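Local atomic coordinates of cell division control protein Cdc48 (Mycobacterium smegmatis, PDB entry 5E7P), a protein that probably binds and hydrolyses ATP as a Cdc48-type member of the AAA ATPase family. Residues V522-P527 with F534-L539. Residues are numbered along the deposited sequence; the frame is centred on the assembly and turned at random.
Sequences VLLYGP and FVVRAL. With ADP (adenosine-5'-diphosphate), chain D.
L524 reaches from the strand to the helix with one methyl, CD2, which lies 3.5 Å from CG2 of V536. The two side chains do not meet head-on: each runs past the other in the opposite direction, so that one branch of the leucine lies alongside one branch of the valine. The CB of L524 points toward the helix, and with CG anti to the backbone nitrogen (chi1 -161°) the branch carrying CD2 reaches V536. In V536, CG1 lies anti to the backbone nitrogen, whereas CG2, beside that nitrogen and anti to the carbonyl carbon, meets the leucine. V535 adds a looser contact through CG1, 4.3 Å from the same L524 CD2, and the leucine methyl thus serves two successive residues of the first helical turn. No hydrogen bond joins the segments; the contact is small, apolar and buried, with the CA atoms of L524 and V536 still 9.2 Å apart. This is the core of a P-loop NTPase: strand 521-525 runs into the Walker A loop, which includes G529, G531 and K532, and helix 534-539 follows it, its first residue in contact with the nucleotide. Strand 521-525 lies between strands 623-629 and 645-650, whose L626 and V649 pack on V536 and L524 respectively, while V535 also touches helix 491-506. At the start of the helix, the backbone nitrogen of F534 donates a hydrogen bond of 2.7 Å to the alpha-phosphate oxygen O2A of ADP, with an N-H...O angle of 150°. The F534 ring turns to the nucleoside instead of the strand: ribose C2' sits 3.8 Å above the ring plane, over its centre, and the ring atom CD2 comes within 3.6 Å of adenine C4. V482 and V487 also pack against this phenylalanine.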
loop_
_atom_site.group_PDB
_atom_site.type_symbol
_atom_site.label_atom_id
_atom_site.label_comp_id
_atom_site.label_asym_id
_atom_site.label_seq_id
_atom_site.Cartn_x
_atom_site.Cartn_y
_atom_site.Cartn_z
ATOM N N VAL A 522 -19.708 -4.550 -14.094
ATOM C CA VAL A 522 -19.997 -3.125 -14.034
ATOM C C VAL A 522 -19.080 -2.313 -14.944
ATOM O O VAL A 522 -17.858 -2.462 -14.904
ATOM C CB VAL A 522 -19.858 -2.601 -12.592
ATOM C CG1 VAL A 522 -20.083 -1.095 -12.548
ATOM C CG2 VAL A 522 -20.832 -3.326 -11.671
ATOM N N LEU A 523 -19.679 -1.459 -15.771
ATOM C CA LEU A 523 -18.913 -0.472 -16.521
ATOM C C LEU A 523 -19.130 0.918 -15.937
ATOM O O LEU A 523 -20.218 1.483 -16.030
ATOM C CB LEU A 523 -19.284 -0.472 -18.003
ATOM C CG LEU A 523 -18.522 0.600 -18.794
ATOM C CD1 LEU A 523 -17.037 0.281 -18.848
ATOM C CD2 LEU A 523 -19.090 0.786 -20.191
ATOM N N LEU A 524 -18.081 1.459 -15.332
ATOM C CA LEU A 524 -18.136 2.772 -14.715
ATOM C C LEU A 524 -17.527 3.790 -15.672
ATOM O O LEU A 524 -16.379 3.647 -16.085
ATOM C CB LEU A 524 -17.357 2.745 -13.403
ATOM C CG LEU A 524 -17.630 3.833 -12.369
ATOM C CD1 LEU A 524 -19.079 3.812 -11.942
ATOM C CD2 LEU A 524 -16.738 3.617 -11.175
ATOM N N TYR A 525 -18.293 4.810 -16.041
ATOM C CA TYR A 525 -17.812 5.787 -17.016
ATOM C C TYR A 525 -18.288 7.206 -16.726
ATOM O O TYR A 525 -19.431 7.428 -16.322
ATOM C CB TYR A 525 -18.213 5.377 -18.438
ATOM C CG TYR A 525 -19.708 5.271 -18.644
ATOM C CD1 TYR A 525 -20.381 4.081 -18.389
ATOM C CD2 TYR A 525 -20.446 6.358 -19.090
ATOM C CE1 TYR A 525 -21.743 3.981 -18.572
ATOM C CE2 TYR A 525 -21.807 6.267 -19.275
ATOM C CZ TYR A 525 -22.453 5.076 -19.015
ATOM O OH TYR A 525 -23.812 4.980 -19.199
ATOM N N GLY A 526 -17.397 8.165 -16.942
ATOM C CA GLY A 526 -17.728 9.567 -16.775
ATOM C C GLY A 526 -16.619 10.454 -17.301
ATOM O O GLY A 526 -15.553 9.960 -17.667
ATOM N N PRO A 527 -16.863 11.772 -17.347
ATOM C CA PRO A 527 -15.844 12.735 -17.775
ATOM C C PRO A 527 -14.679 12.756 -16.791
ATOM O O PRO A 527 -14.873 12.416 -15.623
ATOM C CB PRO A 527 -16.593 14.071 -17.751
ATOM C CG PRO A 527 -17.717 13.861 -16.796
ATOM C CD PRO A 527 -18.117 12.430 -16.945
ATOM N N PHE A 534 -11.349 7.398 -8.588
ATOM C CA PHE A 534 -11.148 7.739 -7.184
ATOM C C PHE A 534 -12.087 6.968 -6.256
ATOM O O PHE A 534 -11.665 6.447 -5.224
ATOM C CB PHE A 534 -11.337 9.247 -6.990
ATOM C CG PHE A 534 -10.880 9.753 -5.654
ATOM C CD1 PHE A 534 -9.637 9.405 -5.154
ATOM C CD2 PHE A 534 -11.682 10.597 -4.910
ATOM C CE1 PHE A 534 -9.210 9.877 -3.928
ATOM C CE2 PHE A 534 -11.261 11.073 -3.684
ATOM C CZ PHE A 534 -10.023 10.708 -3.191
ATOM N N VAL A 535 -13.360 6.893 -6.629
ATOM C CA VAL A 535 -14.355 6.234 -5.793
ATOM C C VAL A 535 -14.169 4.709 -5.742
ATOM O O VAL A 535 -14.495 4.074 -4.739
ATOM C CB VAL A 535 -15.794 6.603 -6.221
ATOM C CG1 VAL A 535 -16.173 5.912 -7.524
ATOM C CG2 VAL A 535 -16.779 6.259 -5.118
ATOM N N VAL A 536 -13.629 4.130 -6.812
ATOM C CA VAL A 536 -13.365 2.695 -6.852
ATOM C C VAL A 536 -12.251 2.337 -5.877
ATOM O O VAL A 536 -12.316 1.320 -5.187
ATOM C CB VAL A 536 -12.975 2.228 -8.269
ATOM C CG1 VAL A 536 -12.561 0.768 -8.259
ATOM C CG2 VAL A 536 -14.127 2.429 -9.221
ATOM N N ARG A 537 -11.230 3.184 -5.818
ATOM C CA ARG A 537 -10.119 2.974 -4.898
ATOM C C ARG A 537 -10.567 3.121 -3.450
ATOM O O ARG A 537 -10.062 2.435 -2.565
ATOM C CB ARG A 537 -8.977 3.944 -5.206
ATOM C CG ARG A 537 -8.187 3.579 -6.453
ATOM C CD ARG A 537 -7.275 4.711 -6.871
ATOM N NE ARG A 537 -6.415 4.363 -7.999
ATOM C CZ ARG A 537 -5.679 5.246 -8.667
ATOM N NH1 ARG A 537 -4.915 4.856 -9.679
ATOM N NH2 ARG A 537 -5.710 6.526 -8.318
ATOM N N ALA A 538 -11.517 4.019 -3.213
ATOM C CA ALA A 538 -12.077 4.206 -1.881
ATOM C C ALA A 538 -12.918 2.993 -1.505
ATOM O O ALA A 538 -12.902 2.534 -0.363
ATOM C CB ALA A 538 -12.918 5.467 -1.837
ATOM N N LEU A 539 -13.652 2.485 -2.488
ATOM C CA LEU A 539 -14.499 1.313 -2.323
ATOM C C LEU A 539 -13.651 0.084 -2.021
ATOM O O LEU A 539 -14.027 -0.771 -1.217
ATOM C CB LEU A 539 -15.287 1.076 -3.610
ATOM C CG LEU A 539 -16.455 0.098 -3.563
ATOM C CD1 LEU A 539 -17.660 0.757 -2.895
ATOM C CD2 LEU A 539 -16.795 -0.384 -4.966
HETATM P PB ADP D . -10.342 10.265 -14.081
HETATM O O1B ADP D . -9.693 11.566 -14.487
HETATM O O2B ADP D . -9.693 9.058 -14.714
HETATM O O3B ADP D . -11.852 10.272 -14.165
HETATM P PA ADP D . -10.870 10.643 -11.287
HETATM O O1A ADP D . -12.122 11.289 -11.829
HETATM O O2A ADP D . -10.969 9.518 -10.293
HETATM O O3A ADP D . -9.958 10.127 -12.516
HETATM O "O5'" ADP D . -9.997 11.797 -10.582
HETATM C "C5'" ADP D . -8.811 11.490 -9.854
HETATM C "C4'" ADP D . -8.514 12.632 -8.886
HETATM O "O4'" ADP D . -9.594 13.571 -8.858
HETATM C "C3'" ADP D . -8.335 12.124 -7.466
HETATM O "O3'" ADP D . -6.950 12.070 -7.116
HETATM C "C2'" ADP D . -9.068 13.115 -6.585
HETATM O "O2'" ADP D . -8.133 13.920 -5.858
HETATM C "C1'" ADP D . -9.883 13.994 -7.521
HETATM N N9 ADP D . -11.318 13.766 -7.230
HETATM C C8 ADP D . -12.213 13.246 -8.091
HETATM N N7 ADP D . -13.444 13.156 -7.528
HETATM C C5 ADP D . -13.348 13.627 -6.273
HETATM C C6 ADP D . -14.277 13.814 -5.136
HETATM N N6 ADP D . -15.582 13.469 -5.242
HETATM N N1 ADP D . -13.778 14.338 -3.995
HETATM C C2 ADP D . -12.480 14.679 -3.887
HETATM N N3 ADP D . -11.579 14.538 -4.878
HETATM C C4 ADP D . -11.945 14.027 -6.078
#